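Local coordinates for protein CDP-archaeol synthase (Aeropyrum pernix K1, PDB 5GUF) that probably catalyses the magnesium-dependent formation of CDP-archaeol from CTP and an archaeal ether lipid phosphate in the membrane, at residues A[44-49]-A[107-112]. Sequence-based numbering, arbitrary orientation.
With CTP (cytidine-5'-triphosphate), chain B.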
ATOM      1  N   VAL A  44      11.304 -23.517  -9.914  1.00 39.97           N
ATOM      2  CA  VAL A  44      12.233 -22.770 -10.759  1.00 36.92           C
ATOM      3  C   VAL A  44      12.868 -21.610  -9.996  1.00 46.10           C
ATOM      4  O   VAL A  44      12.191 -20.849  -9.286  1.00 42.63           O
ATOM      5  CB  VAL A  44      11.509 -22.238 -12.006  1.00 37.63           C
ATOM      6  CG1 VAL A  44      12.400 -21.274 -12.746  1.00 43.13           C
ATOM      7  CG2 VAL A  44      11.080 -23.375 -12.916  1.00 42.32           C
ATOM      8  N   VAL A  45      14.185 -21.462 -10.164  1.00 44.59           N
ATOM      9  CA  VAL A  45      14.950 -20.336  -9.643  1.00 36.85           C
ATOM     10  C   VAL A  45      15.347 -19.455 -10.818  1.00 38.10           C
ATOM     11  O   VAL A  45      15.735 -19.968 -11.870  1.00 43.87           O
ATOM     12  CB  VAL A  45      16.194 -20.823  -8.879  1.00 38.07           C
ATOM     13  CG1 VAL A  45      17.100 -19.648  -8.515  1.00 38.71           C
ATOM     14  CG2 VAL A  45      15.783 -21.641  -7.634  1.00 30.50           C
ATOM     15  N   LEU A  46      15.241 -18.140 -10.650  1.00 36.01           N
ATOM     16  CA  LEU A  46      15.592 -17.182 -11.695  1.00 37.81           C
ATOM     17  C   LEU A  46      17.068 -16.799 -11.611  1.00 34.74           C
ATOM     18  O   LEU A  46      17.732 -17.057 -10.611  1.00 37.86           O
ATOM     19  CB  LEU A  46      14.711 -15.947 -11.565  1.00 37.58           C
ATOM     20  CG  LEU A  46      13.250 -16.046 -11.980  1.00 42.90           C
ATOM     21  CD1 LEU A  46      12.776 -14.677 -12.508  1.00 38.22           C
ATOM     22  CD2 LEU A  46      13.043 -17.148 -13.008  1.00 34.13           C
ATOM     23  N   PRO A  47      17.615 -16.161 -12.658  1.00 34.49           N
ATOM     24  CA  PRO A  47      19.034 -15.745 -12.626  1.00 29.36           C
ATOM     25  C   PRO A  47      19.423 -14.845 -11.468  1.00 35.38           C
ATOM     26  O   PRO A  47      20.627 -14.687 -11.223  1.00 40.44           O
ATOM     27  CB  PRO A  47      19.212 -15.006 -13.952  1.00 28.05           C
ATOM     28  CG  PRO A  47      18.213 -15.613 -14.851  1.00 33.22           C
ATOM     29  CD  PRO A  47      17.025 -15.948 -13.993  1.00 34.35           C
ATOM     30  N   ASP A  48      18.474 -14.225 -10.766  1.00 31.65           N
ATOM     31  CA  ASP A  48      18.833 -13.423  -9.605  1.00 23.76           C
ATOM     32  C   ASP A  48      19.032 -14.270  -8.366  1.00 30.60           C
ATOM     33  O   ASP A  48      19.266 -13.717  -7.289  1.00 36.12           O
ATOM     34  CB  ASP A  48      17.773 -12.361  -9.328  1.00 37.84           C
ATOM     35  CG  ASP A  48      16.373 -12.937  -9.237  1.00 42.87           C
ATOM     36  OD1 ASP A  48      16.234 -14.170  -9.057  1.00 37.51           O
ATOM     37  OD2 ASP A  48      15.411 -12.147  -9.337  1.00 47.14           O
ATOM     38  N   GLY A  49      18.937 -15.593  -8.493  1.00 35.36           N
ATOM     39  CA  GLY A  49      19.121 -16.508  -7.386  1.00 35.72           C
ATOM     40  C   GLY A  49      17.880 -16.830  -6.585  1.00 34.52           C
ATOM     41  O   GLY A  49      17.961 -17.648  -5.660  1.00 34.94           O
ATOM     42  N   LYS A 107       7.952  -9.991  -4.335  1.00 29.03           N
ATOM     43  CA  LYS A 107       8.770 -10.187  -3.138  1.00 32.13           C
ATOM     44  C   LYS A 107      10.049 -10.950  -3.455  1.00 38.26           C
ATOM     45  O   LYS A 107      11.127 -10.612  -2.942  1.00 36.75           O
ATOM     46  CB  LYS A 107       7.984 -10.924  -2.051  1.00 33.51           C
ATOM     47  CG  LYS A 107       6.840 -10.141  -1.439  1.00 36.51           C
ATOM     48  CD  LYS A 107       6.028 -11.012  -0.524  1.00 35.19           C
ATOM     49  CE  LYS A 107       6.703 -11.173   0.819  1.00 38.25           C
ATOM     50  NZ  LYS A 107       5.837 -11.940   1.747  1.00 36.14           N
ATOM     51  N   ARG A 108       9.950 -11.988  -4.290  1.00 38.26           N
ATOM     52  CA  ARG A 108      11.137 -12.764  -4.638  1.00 37.62           C
ATOM     53  C   ARG A 108      12.142 -11.907  -5.403  1.00 36.46           C
ATOM     54  O   ARG A 108      13.340 -11.948  -5.110  1.00 38.49           O
ATOM     55  CB  ARG A 108      10.753 -14.006  -5.457  1.00 33.18           C
ATOM     56  CG  ARG A 108       9.869 -15.057  -4.752  1.00 32.67           C
ATOM     57  CD  ARG A 108      10.429 -15.606  -3.432  1.00 31.03           C
ATOM     58  NE  ARG A 108      10.035 -14.818  -2.262  1.00 37.34           N
ATOM     59  CZ  ARG A 108       8.816 -14.814  -1.723  1.00 40.21           C
ATOM     60  NH1 ARG A 108       7.847 -15.554  -2.249  1.00 32.47           N
ATOM     61  NH2 ARG A 108       8.559 -14.060  -0.660  1.00 37.68           N
ATOM     62  N   ARG A 109      11.676 -11.129  -6.384  1.00 33.89           N
ATOM     63  CA  ARG A 109      12.580 -10.278  -7.153  1.00 35.44           C
ATOM     64  C   ARG A 109      13.289  -9.257  -6.270  1.00 46.20           C
ATOM     65  O   ARG A 109      14.373  -8.779  -6.626  1.00 50.62           O
ATOM     66  CB  ARG A 109      11.825  -9.556  -8.273  1.00 30.56           C
ATOM     67  CG  ARG A 109      11.083 -10.481  -9.216  1.00 43.02           C
ATOM     68  CD  ARG A 109      11.995 -11.290 -10.144  1.00 38.64           C
ATOM     69  NE  ARG A 109      12.733 -12.389  -9.501  1.00 44.70           N
ATOM     70  CZ  ARG A 109      12.194 -13.512  -9.015  1.00 42.13           C
ATOM     71  NH1 ARG A 109      10.883 -13.713  -9.064  1.00 36.93           N
ATOM     72  NH2 ARG A 109      12.976 -14.440  -8.464  1.00 36.60           N
ATOM     73  N   LEU A 110      12.704  -8.912  -5.126  1.00 45.00           N
ATOM     74  CA  LEU A 110      13.317  -7.967  -4.205  1.00 42.10           C
ATOM     75  C   LEU A 110      14.199  -8.646  -3.165  1.00 44.10           C
ATOM     76  O   LEU A 110      14.688  -7.973  -2.247  1.00 40.96           O
ATOM     77  CB  LEU A 110      12.230  -7.155  -3.508  1.00 39.14           C
ATOM     78  CG  LEU A 110      11.426  -6.238  -4.416  1.00 37.82           C
ATOM     79  CD1 LEU A 110      10.302  -5.639  -3.609  1.00 37.95           C
ATOM     80  CD2 LEU A 110      12.310  -5.149  -5.001  1.00 35.27           C
ATOM     81  N   GLY A 111      14.396  -9.958  -3.274  1.00 39.98           N
ATOM     82  CA  GLY A 111      15.134 -10.696  -2.274  1.00 35.56           C
ATOM     83  C   GLY A 111      14.415 -10.935  -0.966  1.00 36.75           C
ATOM     84  O   GLY A 111      15.062 -11.276   0.026  1.00 43.92           O
ATOM     85  N   ILE A 112      13.097 -10.793  -0.921  1.00 35.64           N
ATOM     86  CA  ILE A 112      12.349 -11.082   0.298  1.00 36.82           C
ATOM     87  C   ILE A 112      12.014 -12.567   0.328  1.00 40.49           C
ATOM     88  O   ILE A 112      11.272 -13.057  -0.531  1.00 45.21           O
ATOM     89  CB  ILE A 112      11.077 -10.236   0.382  1.00 40.52           C
ATOM     90  CG1 ILE A 112      11.391  -8.729   0.321  1.00 42.30           C
ATOM     91  CG2 ILE A 112      10.375 -10.539   1.643  1.00 42.65           C
ATOM     92  CD1 ILE A 112      10.127  -7.843   0.146  1.00 35.98           C
TER
HETATM   93  N1  CTP B 201      -0.778 -20.936  -0.061  1.00 49.22           N
HETATM   94  C2  CTP B 201      -0.766 -21.924  -1.042  1.00 49.08           C
HETATM   95  N3  CTP B 201      -1.017 -21.625  -2.373  1.00 45.54           N
HETATM   96  C4  CTP B 201      -1.343 -20.323  -2.724  1.00 45.59           C
HETATM   97  C5  CTP B 201      -1.401 -19.335  -1.733  1.00 44.66           C
HETATM   98  C6  CTP B 201      -0.948 -19.620  -0.441  1.00 47.45           C
HETATM   99  O2  CTP B 201      -0.527 -23.090  -0.734  1.00 57.25           O
HETATM  100  N4  CTP B 201      -1.596 -20.034  -3.999  1.00 40.76           N
HETATM  101  C1' CTP B 201      -0.555 -21.335   1.362  1.00 55.24           C
HETATM  102  C2' CTP B 201       0.918 -21.611   1.620  1.00 60.42           C
HETATM  103  O2' CTP B 201       1.017 -22.594   2.627  1.00 56.04           O
HETATM  104  C3' CTP B 201       1.416 -20.302   2.174  1.00 54.28           C
HETATM  105  C4' CTP B 201       0.226 -19.892   3.031  1.00 62.10           C
HETATM  106  O4' CTP B 201      -0.924 -20.337   2.314  1.00 52.61           O
HETATM  107  O3' CTP B 201       2.599 -20.477   2.908  1.00 56.58           O
HETATM  108  C5' CTP B 201       0.206 -18.393   3.328  1.00 58.98           C
HETATM  109  O5' CTP B 201       0.016 -17.634   2.153  1.00 60.30           O
HETATM  110  PA  CTP B 201       1.019 -16.428   1.817  1.00 51.64           P
HETATM  111  O1A CTP B 201       1.143 -15.599   3.076  1.00 42.79           O
HETATM  112  O2A CTP B 201       0.551 -15.601   0.636  1.00 57.54           O
HETATM  113  O3A CTP B 201       2.400 -17.174   1.442  1.00 54.51           O
HETATM  114  PB  CTP B 201       3.801 -16.943   2.207  1.00 56.11           P
HETATM  115  O1B CTP B 201       4.104 -18.181   3.026  1.00 53.29           O
HETATM  116  O2B CTP B 201       3.806 -15.730   3.100  1.00 47.81           O
HETATM  117  O3B CTP B 201       4.834 -16.767   0.973  1.00 48.74           O
HETATM  118  PG  CTP B 201       5.139 -15.344   0.255  1.00 36.15           P
HETATM  119  O1G CTP B 201       6.356 -14.737   0.902  1.00 39.56           O
HETATM  120  O2G CTP B 201       5.331 -15.646  -1.199  1.00 32.35           O
HETATM  121  O3G CTP B 201       3.983 -14.395   0.402  1.00 46.74           O
HETATM  122  O   HOH W   1      15.639  -9.150  -8.805  1.00 53.51           O
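Two bends in the side chain of Arg-109, at chi2 (-71°) and chi3 (73°), bring its guanidinium against Asp-48, whose CG stands between its own backbone N and carbonyl carbon (chi1 52°). The contact ties a type I beta turn, Leu-46 to Gly-49, in the loop between helices 31-34 and 59-80, to the C-terminal end of helix 84-109, which closes in a Schellman motif at Gly-111. Carboxylate and guanidinium lie nearly coplanar and form a side-on salt bridge: Arg-109 NE gives an almost straight bond to the syn lone pair of Asp-48 OD2 (2.7 Å), while Arg-109 NH2 reaches Asp-48 OD1 only weakly. Leu-46 adds an apolar touch, its CD1 sitting over the centre of one face of this guanidinium, 3.7 Å from Arg-109 CZ. Beyond the turn, the carbonyls of Arg-51 and Leu-52 accept from Arg-109 NH2 and NH1, so the same loop engages all three guanidinium nitrogens.

The neighbouring residues of the helix serve the CTP pocket. Arg-108 NH1 points at CTP O2G in a nearly straight bond of 2.7 Å, and Arg-108 NH2 binds CTP O1G, which also receives Lys-107 NZ at 3.0 Å. A leucine in place of Arg-108 would probably leave the gamma-phosphate short of a positive partner and the carbonyl of Ile-112 without its two side-chain donors. The bonds to Ile-112 O, together with those to the gamma-phosphate, help fix the rotation of the Arg-108 guanidinium: NE and NH2 both grip Ile-112 O, which lies in the guanidinium plane. Ile-112 itself packs on Pro-119 of the second subunit. Back at the turn, Asp-48 OD1 also accepts a hydrogen bond from the backbone N of Arg-50.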